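Local coordinates for protein hydrazine synthase alpha subunit (Candidatus Kuenenia stuttgartiensis, PDB 5C2V) that forms hydrazine from hydroxylamine and ammonia as the heme c-containing alpha subunit of the hydrazine synthase complex, at residues P231-T234 and N238-F241; R270-N275 and R296-V301; K706-S711 and L763-D768. One frame throughout, in Å; residues are numbered along the deposited sequence.

Contact 1 (P231-T234 and N238-F241); sequences PWLT and NILF
Thr234 OG1 is gripped twice, by the backbone N of Asn238 across the contact and by the carboxylate of Asp236 in the turn. This double hold closes the end of a beta hairpin, strands 228-233 and 239-245, the first two strands of a four-stranded antiparallel sheet that forms a blade of the propeller domain. With chi1 at 70°, OG1 lies between the backbone N and the carbonyl carbon of its own residue, the rotation that brings it up to Asn238 N. The backbone N of Thr234 adds a bond of 2.8 Å to Asn238 O. Asp236 also takes up Asn238 ND2, tying both flanks of the turn to one carboxylate.

Farther into the strands, Trp232 and Leu240 form an antiparallel hydrogen-bonded pair: Leu240 N reaches Trp232 O at 2.9 Å, while the return bond from Trp232 N to Leu240 O is weak, with an N-H...O angle of only 127°. Leu240 CB lies 3.9 Å from Thr234 CG2, and the side chain continues to Ile259 and Val261 of the next strand. The indole of Trp232 leads away from Leu240 and makes a cation-pi contact with Lys290.

On the other face Leu233 and Ile239 are a non-hydrogen-bonded pair, meeting by branch ends, Leu233 CD2 to Ile239 CD1 at 4.2 Å. Ile239 turns its second branch the other way along the hairpin: CG2, anti to the backbone N, packs 3.9 Å from CB of the Pro231 ring.

Contact 2 (R270-N275 and R296-V301); sequences RPIYGN and RKIVYV. With HEC (heme c), chain B.
Ile298 is the first residue of 296-301 to touch 270-275: its CD1 methyl meets CG2 of Ile272 at 3.8 Å, and the two branched side chains cross obliquely. The contact joins neighbouring blades of the beta-propeller, with strand 270-273 ending one four-stranded sheet and strand 297-303 lying second in the next. CG1 of Ile298 stands anti to the carbonyl carbon and chi2 is 177°, an extended chain that carries CD1 out to the facing sheet.

Two residues on, Tyr300 comes back to the interface. Its hydroxyl OH approaches the Tyr273 ring obliquely, 4.2 Å from CE2, and has a weak hydrogen bond with Arg286. Ile298 O lies in plane at the edge of the Tyr300 ring. The hydroxyl of Tyr273 is itself held by Asn323 and by the backbone N of Ile280.

Two successive residues, Ile272 and Tyr273, can both point at the next blade because they form a classic beta bulge opposite Ile259; Ile272 has psi -63°, a turn of the backbone that interrupts the usual alternation. Behind this packing, 270-275 lines the pocket of the Tyr564-ligated heme c. The ring of Pro271 lies against a heme propionate, CB 3.7 Å from heme CBA and CG 3.2 Å from heme O1A. Asn275, its CG anti to the backbone N, donates one bent hydrogen bond to the second oxygen of that propionate, ND2 3.0 Å from heme O2A.

Contact 3 (K706-S711 and L763-D768); sequences KYVNPS and LGAQWD. With CA (calcium ion), chain Z; HEC (heme c), chain C.
Val708 and Ala765 meet through single methyls, CG1 of the valine 4.0 Å from CB of the alanine, at the close centre of an otherwise sparse crossing of two loops. CG1 stands anti to the backbone N of Val708 (chi1 163°), which directs it at the alanine. Next to this pair the chain of Gly764 takes the contact: CB of the Pro710 ring lies 4.0 Å from Gly764 O, and backbone meets backbone where Ser711 N lies 4.0 Å from Gly764 CA. The approach is van der Waals in kind. The polar groups beside it find partners outside the two segments: Gly764 O bonds to Thr498, Ala765 O to Tyr689 and the Ser711 hydroxyl to Thr541.

Gly764, with phi 108°, ends helix 751-762 in a Schellman motif, and the contact thus sets the close of a C-terminal helix of the cytochrome c domain against the loop between helices 687-692 and 717-722. Just beyond, Gln766 folds back over the helix end and gives NE2 to Leu763 O, which lies almost in the plane of the amide, 6° out of it.

Away from this centre the segments part, one toward a heme, the other toward a calcium ion. Tyr707 runs to the bis-histidine heme c of His662 and His745: its OH donates to heme O1A at 3.1 Å, and the propionate carbon CBA lies in plane at the ring edge. Lys706 is partly exposed and pairs with Glu694. At the opposite outer end Asp768 binds calcium through OD1 at 2.3 Å, alongside two waters, Asp774 OD2 and the carbonyls of Ile770 and Gly772. Its other oxygen, OD2, forms a salt bridge with NH1 of Arg647.

Overall arrangement
The three contacts follow one another along the chain. Contacts 1 and 2 belong to the N-terminal propeller and share a sheet: contact 1 pairs its first two strands, contact 2 starts from its last and passes to the next blade. Strand 256-262 lies between them, Leu240 of contact 1 and Tyr300 of contact 2 both touching Ile259. Their centres are 10 Å apart. Contact 3, in the C-terminal cytochrome c region, lies with its centre 37 Å from that of contact 1 and 33 Å from that of contact 2. Contact 2 borders the pentacoordinated heme and contact 3 the bis-histidine heme, so these two contacts flank the two heme sites of the subunit.

Contact 1 (P231-T234 and N238-F241)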
loop_
_atom_site.group_PDB
_atom_site.type_symbol
_atom_site.label_atom_id
_atom_site.label_comp_id
_atom_site.label_asym_id
_atom_site.label_seq_id
_atom_site.Cartn_x
_atom_site.Cartn_y
_atom_site.Cartn_z
ATOM N N PRO D 231 -18.895 -20.303 8.525
ATOM C CA PRO D 231 -18.133 -21.446 9.039
ATOM C C PRO D 231 -18.235 -22.671 8.132
ATOM O O PRO D 231 -19.274 -22.895 7.512
ATOM C CB PRO D 231 -18.785 -21.713 10.396
ATOM C CG PRO D 231 -20.193 -21.275 10.213
ATOM C CD PRO D 231 -20.150 -20.099 9.273
ATOM N N TRP D 232 -17.161 -23.453 8.063
ATOM C CA TRP D 232 -17.134 -24.660 7.245
ATOM C C TRP D 232 -16.210 -25.695 7.887
ATOM O O TRP D 232 -15.773 -25.518 9.025
ATOM C CB TRP D 232 -16.691 -24.337 5.815
ATOM C CG TRP D 232 -17.111 -25.357 4.794
ATOM C CD1 TRP D 232 -16.292 -26.109 4.002
ATOM C CD2 TRP D 232 -18.452 -25.740 4.460
ATOM N NE1 TRP D 232 -17.039 -26.933 3.194
ATOM C CE2 TRP D 232 -18.367 -26.726 3.456
ATOM C CE3 TRP D 232 -19.716 -25.344 4.910
ATOM C CZ2 TRP D 232 -19.496 -27.321 2.896
ATOM C CZ3 TRP D 232 -20.836 -25.937 4.353
ATOM C CH2 TRP D 232 -20.717 -26.914 3.357
ATOM N N LEU D 233 -15.917 -26.773 7.167
ATOM C CA LEU D 233 -15.135 -27.869 7.729
ATOM C C LEU D 233 -13.754 -28.012 7.093
ATOM O O LEU D 233 -13.611 -27.960 5.872
ATOM C CB LEU D 233 -15.902 -29.186 7.586
ATOM C CG LEU D 233 -17.302 -29.220 8.203
ATOM C CD1 LEU D 233 -17.988 -30.547 7.913
ATOM C CD2 LEU D 233 -17.233 -28.960 9.700
ATOM N N THR D 234 -12.742 -28.191 7.937
ATOM C CA THR D 234 -11.395 -28.499 7.474
ATOM C C THR D 234 -11.240 -30.012 7.346
ATOM O O THR D 234 -11.916 -30.764 8.050
ATOM C CB THR D 234 -10.318 -27.946 8.431
ATOM O OG1 THR D 234 -10.331 -28.693 9.653
ATOM C CG2 THR D 234 -10.569 -26.476 8.730
ATOM N N ASN D 238 -11.379 -29.246 11.810
ATOM C CA ASN D 238 -11.576 -27.955 12.464
ATOM C C ASN D 238 -12.561 -27.075 11.695
ATOM O O ASN D 238 -13.071 -27.470 10.646
ATOM C CB ASN D 238 -10.240 -27.232 12.631
ATOM C CG ASN D 238 -9.221 -28.065 13.382
ATOM O OD1 ASN D 238 -9.129 -27.997 14.609
ATOM N ND2 ASN D 238 -8.449 -28.859 12.650
ATOM N N ILE D 239 -12.825 -25.882 12.222
ATOM C CA ILE D 239 -13.794 -24.971 11.619
ATOM C C ILE D 239 -13.118 -23.872 10.801
ATOM O O ILE D 239 -12.372 -23.053 11.339
ATOM C CB ILE D 239 -14.688 -24.312 12.688
ATOM C CG1 ILE D 239 -15.307 -25.375 13.598
ATOM C CG2 ILE D 239 -15.769 -23.463 12.032
ATOM C CD1 ILE D 239 -16.192 -26.365 12.873
ATOM N N LEU D 240 -13.392 -23.865 9.500
ATOM C CA LEU D 240 -12.853 -22.864 8.585
ATOM C C LEU D 240 -13.845 -21.723 8.390
ATOM O O LEU D 240 -15.013 -21.962 8.087
ATOM C CB LEU D 240 -12.518 -23.503 7.236
ATOM C CG LEU D 240 -12.009 -22.589 6.119
ATOM C CD1 LEU D 240 -10.527 -22.299 6.286
ATOM C CD2 LEU D 240 -12.295 -23.197 4.755
ATOM N N PHE D 241 -13.386 -20.486 8.558
ATOM C CA PHE D 241 -14.286 -19.343 8.431
ATOM C C PHE D 241 -13.578 -18.033 8.094
ATOM O O PHE D 241 -12.352 -17.979 7.975
ATOM C CB PHE D 241 -15.097 -19.169 9.720
ATOM C CG PHE D 241 -14.261 -18.868 10.934
ATOM C CD1 PHE D 241 -13.611 -19.884 11.615
ATOM C CD2 PHE D 241 -14.141 -17.570 11.405
ATOM C CE1 PHE D 241 -12.845 -19.611 12.734
ATOM C CE2 PHE D 241 -13.378 -17.291 12.526
ATOM C CZ PHE D 241 -12.731 -18.314 13.190
#

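Contact 2 (R270-N275 and R296-V301)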
loop_
_atom_site.group_PDB
_atom_site.type_symbol
_atom_site.label_atom_id
_atom_site.label_comp_id
_atom_site.label_asym_id
_atom_site.label_seq_id
_atom_site.Cartn_x
_atom_site.Cartn_y
_atom_site.Cartn_z
ATOM N N ARG D 270 -6.347 -19.670 14.534
ATOM C CA ARG D 270 -5.110 -19.321 13.843
ATOM C C ARG D 270 -5.406 -18.889 12.408
ATOM O O ARG D 270 -6.343 -19.390 11.787
ATOM C CB ARG D 270 -4.134 -20.502 13.858
ATOM C CG ARG D 270 -4.640 -21.732 13.128
ATOM C CD ARG D 270 -3.707 -22.920 13.299
ATOM N NE ARG D 270 -4.091 -24.037 12.439
ATOM C CZ ARG D 270 -3.583 -24.258 11.231
ATOM N NH1 ARG D 270 -2.664 -23.441 10.735
ATOM N NH2 ARG D 270 -3.993 -25.299 10.517
ATOM N N PRO D 271 -4.604 -17.953 11.874
ATOM C CA PRO D 271 -4.820 -17.442 10.515
ATOM C C PRO D 271 -4.423 -18.441 9.436
ATOM O O PRO D 271 -3.516 -19.247 9.645
ATOM C CB PRO D 271 -3.914 -16.212 10.463
ATOM C CG PRO D 271 -2.811 -16.541 11.406
ATOM C CD PRO D 271 -3.466 -17.289 12.533
ATOM N N ILE D 272 -5.099 -18.381 8.294
ATOM C CA ILE D 272 -4.742 -19.212 7.151
ATOM C C ILE D 272 -4.209 -18.337 6.022
ATOM O O ILE D 272 -3.054 -18.476 5.623
ATOM C CB ILE D 272 -5.934 -20.052 6.654
ATOM C CG1 ILE D 272 -6.333 -21.080 7.713
ATOM C CG2 ILE D 272 -5.587 -20.754 5.350
ATOM C CD1 ILE D 272 -5.245 -22.084 8.035
ATOM N N TYR D 273 -5.044 -17.446 5.495
ATOM C CA TYR D 273 -4.579 -16.537 4.447
ATOM C C TYR D 273 -5.304 -15.192 4.436
ATOM O O TYR D 273 -6.506 -15.120 4.693
ATOM C CB TYR D 273 -4.719 -17.206 3.077
ATOM C CG TYR D 273 -3.982 -16.491 1.967
ATOM C CD1 TYR D 273 -2.603 -16.602 1.840
ATOM C CD2 TYR D 273 -4.664 -15.709 1.042
ATOM C CE1 TYR D 273 -1.923 -15.952 0.825
ATOM C CE2 TYR D 273 -3.992 -15.056 0.025
ATOM C CZ TYR D 273 -2.622 -15.182 -0.079
ATOM O OH TYR D 273 -1.949 -14.534 -1.089
ATOM N N GLY D 274 -4.563 -14.129 4.130
ATOM C CA GLY D 274 -5.159 -12.829 3.870
ATOM C C GLY D 274 -5.036 -11.743 4.927
ATOM O O GLY D 274 -5.460 -10.612 4.690
ATOM N N ASN D 275 -4.485 -12.064 6.095
ATOM C CA ASN D 275 -4.392 -11.073 7.169
ATOM C C ASN D 275 -3.045 -10.358 7.305
ATOM O O ASN D 275 -2.920 -9.419 8.091
ATOM C CB ASN D 275 -4.728 -11.735 8.507
ATOM C CG ASN D 275 -5.038 -10.726 9.596
ATOM O OD1 ASN D 275 -6.067 -10.053 9.558
ATOM N ND2 ASN D 275 -4.144 -10.614 10.572
ATOM N N ARG D 296 -7.145 -30.389 -3.031
ATOM C CA ARG D 296 -7.146 -29.744 -1.717
ATOM C C ARG D 296 -6.889 -28.243 -1.805
ATOM O O ARG D 296 -5.879 -27.746 -1.305
ATOM C CB ARG D 296 -6.110 -30.398 -0.800
ATOM C CG ARG D 296 -6.624 -31.611 -0.048
ATOM C CD ARG D 296 -5.484 -32.362 0.617
ATOM N NE ARG D 296 -5.930 -33.107 1.790
ATOM C CZ ARG D 296 -5.695 -32.731 3.043
ATOM N NH1 ARG D 296 -5.012 -31.621 3.285
ATOM N NH2 ARG D 296 -6.138 -33.465 4.054
ATOM N N LYS D 297 -7.811 -27.527 -2.435
ATOM C CA LYS D 297 -7.688 -26.083 -2.573
ATOM C C LYS D 297 -8.791 -25.366 -1.811
ATOM O O LYS D 297 -9.961 -25.733 -1.905
ATOM C CB LYS D 297 -7.733 -25.672 -4.046
ATOM C CG LYS D 297 -6.570 -26.175 -4.882
ATOM C CD LYS D 297 -6.702 -25.714 -6.325
ATOM C CE LYS D 297 -5.526 -26.181 -7.166
ATOM N NZ LYS D 297 -5.662 -25.759 -8.587
ATOM N N ILE D 298 -8.416 -24.339 -1.058
ATOM C CA ILE D 298 -9.406 -23.467 -0.455
ATOM C C ILE D 298 -9.895 -22.528 -1.541
ATOM O O ILE D 298 -9.122 -21.736 -2.083
ATOM C CB ILE D 298 -8.837 -22.651 0.722
ATOM C CG1 ILE D 298 -8.230 -23.573 1.780
ATOM C CG2 ILE D 298 -9.918 -21.769 1.332
ATOM C CD1 ILE D 298 -7.578 -22.833 2.929
ATOM N N VAL D 299 -11.183 -22.624 -1.849
ATOM C CA VAL D 299 -11.796 -21.808 -2.885
ATOM C C VAL D 299 -12.783 -20.858 -2.237
ATOM O O VAL D 299 -13.688 -21.285 -1.521
ATOM C CB VAL D 299 -12.514 -22.666 -3.945
ATOM C CG1 VAL D 299 -13.281 -21.781 -4.917
ATOM C CG2 VAL D 299 -11.518 -23.544 -4.684
ATOM N N TYR D 300 -12.603 -19.566 -2.478
ATOM C CA TYR D 300 -13.408 -18.568 -1.796
ATOM C C TYR D 300 -13.829 -17.429 -2.710
ATOM O O TYR D 300 -13.240 -17.204 -3.771
ATOM C CB TYR D 300 -12.648 -18.015 -0.587
ATOM C CG TYR D 300 -11.343 -17.321 -0.923
ATOM C CD1 TYR D 300 -10.197 -18.052 -1.210
ATOM C CD2 TYR D 300 -11.254 -15.935 -0.929
ATOM C CE1 TYR D 300 -9.002 -17.421 -1.507
ATOM C CE2 TYR D 300 -10.064 -15.296 -1.224
ATOM C CZ TYR D 300 -8.941 -16.044 -1.512
ATOM O OH TYR D 300 -7.755 -15.413 -1.808
ATOM N N VAL D 301 -14.860 -16.715 -2.276
ATOM C CA VAL D 301 -15.340 -15.545 -2.985
ATOM C C VAL D 301 -14.519 -14.335 -2.575
ATOM O O VAL D 301 -14.490 -13.952 -1.397
ATOM C CB VAL D 301 -16.830 -15.274 -2.701
ATOM C CG1 VAL D 301 -17.230 -13.899 -3.218
ATOM C CG2 VAL D 301 -17.694 -16.360 -3.319
HETATM FE FE HEC B . 0.191 -12.130 17.787
HETATM C CHA HEC B . -1.295 -10.924 14.913
HETATM C CHB HEC B . -2.112 -14.666 17.893
HETATM C CHC HEC B . 1.403 -13.117 20.866
HETATM C CHD HEC B . 2.358 -9.472 17.814
HETATM N NA HEC B . -1.399 -12.691 16.621
HETATM C C1A HEC B . -1.846 -12.049 15.483
HETATM C C2A HEC B . -3.000 -12.765 14.985
HETATM C C3A HEC B . -3.232 -13.795 15.804
HETATM C C4A HEC B . -2.228 -13.772 16.851
HETATM C CMA HEC B . -4.365 -14.834 15.665
HETATM C CAA HEC B . -3.815 -12.384 13.729
HETATM C CBA HEC B . -3.379 -13.241 12.545
HETATM C CGA HEC B . -1.972 -12.900 12.124
HETATM O O1A HEC B . -1.150 -13.837 11.957
HETATM O O2A HEC B . -1.667 -11.692 11.957
HETATM N NB HEC B . -0.359 -13.548 19.210
HETATM C C1B HEC B . -1.156 -14.631 18.886
HETATM C C2B HEC B . -0.801 -15.723 19.769
HETATM C C3B HEC B . 0.160 -15.302 20.593
HETATM C C4B HEC B . 0.463 -13.923 20.259
HETATM C CMB HEC B . -1.436 -17.130 19.767
HETATM C CAB HEC B . 0.829 -16.157 21.694
HETATM C CBB HEC B . 0.474 -15.589 23.086
HETATM N NC HEC B . 1.656 -11.456 19.078
HETATM C C1C HEC B . 1.917 -11.951 20.341
HETATM C C2C HEC B . 2.903 -11.092 20.965
HETATM C C3C HEC B . 3.081 -10.034 20.170
HETATM C C4C HEC B . 2.356 -10.274 18.936
HETATM C CMC HEC B . 3.377 -11.196 22.431
HETATM C CAC HEC B . 4.006 -8.833 20.469
HETATM C CBC HEC B . 3.153 -7.556 20.632
HETATM N ND HEC B . 0.478 -10.454 16.561
HETATM C C1D HEC B . 1.469 -9.499 16.768
HETATM C C2D HEC B . 1.421 -8.525 15.702
HETATM C C3D HEC B . 0.278 -8.985 14.790
HETATM C C4D HEC B . -0.247 -10.182 15.406
HETATM C CMD HEC B . 2.336 -7.294 15.526
HETATM C CAD HEC B . -0.227 -8.317 13.495
HETATM C CBD HEC B . -0.830 -6.963 13.847
HETATM C CGD HEC B . -1.298 -6.278 12.593
HETATM O O1D HEC B . -1.640 -5.072 12.676
HETATM O O2D HEC B . -1.321 -6.931 11.517
#

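Contact 3 (K706-S711 and L763-D768)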
loop_
_atom_site.group_PDB
_atom_site.type_symbol
_atom_site.label_atom_id
_atom_site.label_comp_id
_atom_site.label_asym_id
_atom_site.label_seq_id
_atom_site.Cartn_x
_atom_site.Cartn_y
_atom_site.Cartn_z
ATOM N N LYS D 706 0.177 15.533 14.782
ATOM C CA LYS D 706 1.255 16.405 15.223
ATOM C C LYS D 706 1.822 15.943 16.562
ATOM O O LYS D 706 3.006 15.622 16.664
ATOM C CB LYS D 706 0.765 17.852 15.341
ATOM C CG LYS D 706 0.410 18.522 14.021
ATOM C CD LYS D 706 -0.011 19.971 14.241
ATOM C CE LYS D 706 -0.254 20.690 12.923
ATOM N NZ LYS D 706 -0.597 22.126 13.127
ATOM N N TYR D 707 0.977 15.924 17.590
ATOM C CA TYR D 707 1.427 15.564 18.933
ATOM C C TYR D 707 1.122 14.139 19.404
ATOM O O TYR D 707 1.592 13.733 20.465
ATOM C CB TYR D 707 0.827 16.548 19.938
ATOM C CG TYR D 707 1.057 17.989 19.564
ATOM C CD1 TYR D 707 2.247 18.626 19.881
ATOM C CD2 TYR D 707 0.088 18.712 18.880
ATOM C CE1 TYR D 707 2.465 19.943 19.535
ATOM C CE2 TYR D 707 0.296 20.029 18.530
ATOM C CZ TYR D 707 1.487 20.640 18.860
ATOM O OH TYR D 707 1.700 21.953 18.514
ATOM N N VAL D 708 0.361 13.368 18.634
ATOM C CA VAL D 708 -0.107 12.075 19.142
ATOM C C VAL D 708 -0.092 10.952 18.109
ATOM O O VAL D 708 -0.647 11.085 17.018
ATOM C CB VAL D 708 -1.544 12.193 19.718
ATOM C CG1 VAL D 708 -2.184 10.819 19.868
ATOM C CG2 VAL D 708 -1.532 12.923 21.056
ATOM N N ASN D 709 0.546 9.842 18.469
ATOM C CA ASN D 709 0.483 8.624 17.671
ATOM C C ASN D 709 -0.299 7.546 18.416
ATOM O O ASN D 709 0.189 6.981 19.389
ATOM C CB ASN D 709 1.891 8.126 17.335
ATOM C CG ASN D 709 2.641 9.070 16.413
ATOM O OD1 ASN D 709 2.826 8.783 15.230
ATOM N ND2 ASN D 709 3.075 10.204 16.950
ATOM N N PRO D 710 -1.528 7.261 17.964
ATOM C CA PRO D 710 -2.378 6.267 18.628
ATOM C C PRO D 710 -1.747 4.875 18.684
ATOM O O PRO D 710 -1.236 4.368 17.685
ATOM C CB PRO D 710 -3.644 6.268 17.770
ATOM C CG PRO D 710 -3.693 7.648 17.207
ATOM C CD PRO D 710 -2.259 7.997 16.920
ATOM N N SER D 711 -1.785 4.293 19.880
ATOM C CA SER D 711 -1.191 2.996 20.200
ATOM C C SER D 711 0.318 2.936 19.968
ATOM O O SER D 711 0.894 1.851 19.882
ATOM C CB SER D 711 -1.877 1.886 19.395
ATOM O OG SER D 711 -1.250 0.633 19.615
ATOM N N LEU D 763 -3.435 3.345 24.632
ATOM C CA LEU D 763 -4.768 2.754 24.552
ATOM C C LEU D 763 -5.499 3.137 23.268
ATOM O O LEU D 763 -6.585 2.629 22.991
ATOM C CB LEU D 763 -5.611 3.167 25.761
ATOM C CG LEU D 763 -5.403 2.399 27.067
ATOM C CD1 LEU D 763 -6.147 3.084 28.199
ATOM C CD2 LEU D 763 -5.865 0.958 26.920
ATOM N N GLY D 764 -4.902 4.027 22.482
ATOM C CA GLY D 764 -5.539 4.514 21.272
ATOM C C GLY D 764 -6.028 5.948 21.369
ATOM O O GLY D 764 -6.661 6.451 20.441
ATOM N N ALA D 765 -5.747 6.592 22.499
ATOM C CA ALA D 765 -6.028 8.016 22.690
ATOM C C ALA D 765 -7.499 8.362 22.481
ATOM O O ALA D 765 -7.825 9.290 21.742
ATOM C CB ALA D 765 -5.155 8.853 21.760
ATOM N N GLN D 766 -8.381 7.616 23.137
ATOM C CA GLN D 766 -9.811 7.871 23.032
ATOM C C GLN D 766 -10.216 9.106 23.829
ATOM O O GLN D 766 -9.385 9.760 24.459
ATOM C CB GLN D 766 -10.618 6.659 23.511
ATOM C CG GLN D 766 -10.450 5.405 22.667
ATOM C CD GLN D 766 -9.199 4.627 23.022
ATOM O OE1 GLN D 766 -8.472 4.989 23.947
ATOM N NE2 GLN D 766 -8.944 3.548 22.292
ATOM N N TRP D 767 -11.508 9.407 23.787
ATOM C CA TRP D 767 -12.105 10.518 24.518
ATOM C C TRP D 767 -13.087 9.949 25.526
ATOM O O TRP D 767 -12.933 10.110 26.738
ATOM C CB TRP D 767 -12.799 11.486 23.556
ATOM C CG TRP D 767 -13.910 12.307 24.161
ATOM C CD1 TRP D 767 -15.237 11.983 24.204
ATOM C CD2 TRP D 767 -13.798 13.610 24.752
ATOM N NE1 TRP D 767 -15.951 12.987 24.814
ATOM C CE2 TRP D 767 -15.093 13.997 25.157
ATOM C CE3 TRP D 767 -12.729 14.477 24.991
ATOM C CZ2 TRP D 767 -15.345 15.217 25.784
ATOM C CZ3 TRP D 767 -12.983 15.687 25.617
ATOM C CH2 TRP D 767 -14.279 16.045 26.005
ATOM N N ASP D 768 -14.101 9.268 25.005
ATOM C CA ASP D 768 -15.080 8.612 25.842
ATOM C C ASP D 768 -14.730 7.131 25.885
ATOM O O ASP D 768 -14.969 6.400 24.926
ATOM C CB ASP D 768 -16.482 8.840 25.272
ATOM C CG ASP D 768 -17.571 8.649 26.295
ATOM O OD1 ASP D 768 -17.477 7.697 27.090
ATOM O OD2 ASP D 768 -18.521 9.458 26.304
HETATM CA CA CA Z . -19.652 6.860 27.241
HETATM FE FE HEC C . 4.393 23.606 26.746
HETATM C CHA HEC C . 5.919 23.994 23.697
HETATM C CHB HEC C . 3.076 20.609 25.718
HETATM C CHC HEC C . 2.944 23.146 29.855
HETATM C CHD HEC C . 5.472 26.712 27.755
HETATM N NA HEC C . 4.447 22.526 25.018
HETATM C C1A HEC C . 5.204 22.834 23.903
HETATM C C2A HEC C . 5.114 21.718 22.983
HETATM C C3A HEC C . 4.333 20.785 23.536
HETATM C C4A HEC C . 3.895 21.271 24.830
HETATM C CMA HEC C . 3.962 19.424 22.907
HETATM C CAA HEC C . 5.804 21.623 21.605
HETATM C CBA HEC C . 4.900 22.228 20.535
HETATM C CGA HEC C . 5.508 22.003 19.175
HETATM O O1A HEC C . 4.750 21.981 18.170
HETATM O O2A HEC C . 6.752 21.834 19.094
HETATM N NB HEC C . 3.179 22.176 27.606
HETATM C C1B HEC C . 2.856 20.961 27.033
HETATM C C2B HEC C . 2.252 20.131 28.058
HETATM C C3B HEC C . 2.209 20.837 29.194
HETATM C C4B HEC C . 2.798 22.133 28.935
HETATM C CMB HEC C . 1.731 18.692 27.851
HETATM C CAB HEC C . 1.657 20.377 30.563
HETATM C CBB HEC C . 2.607 19.334 31.193
HETATM N NC HEC C . 4.240 24.715 28.480
HETATM C C1C HEC C . 3.592 24.341 29.642
HETATM C C2C HEC C . 3.818 25.367 30.638
HETATM C C3C HEC C . 4.407 26.402 30.024
HETATM C C4C HEC C . 4.757 25.980 28.678
HETATM C CMC HEC C . 3.122 25.395 32.018
HETATM C CAC HEC C . 4.783 27.762 30.661
HETATM C CBC HEC C . 5.844 27.583 31.771
HETATM N ND HEC C . 5.519 25.131 25.844
HETATM C C1D HEC C . 5.862 26.316 26.492
HETATM C C2D HEC C . 6.710 27.090 25.614
HETATM C C3D HEC C . 6.875 26.254 24.338
HETATM C C4D HEC C . 6.087 25.051 24.571
HETATM C CMD HEC C . 7.335 28.471 25.909
HETATM C CAD HEC C . 7.699 26.690 23.097
HETATM C CBD HEC C . 8.474 25.565 22.409
HETATM C CGD HEC C . 9.378 24.831 23.365
HETATM O O1D HEC C . 9.743 23.667 23.058
HETATM O O2D HEC C . 9.736 25.398 24.429
HETATM O O HOH W 1 -20.667 8.899 26.467
HETATM O O HOH W 2 -19.567 5.982 25.022
#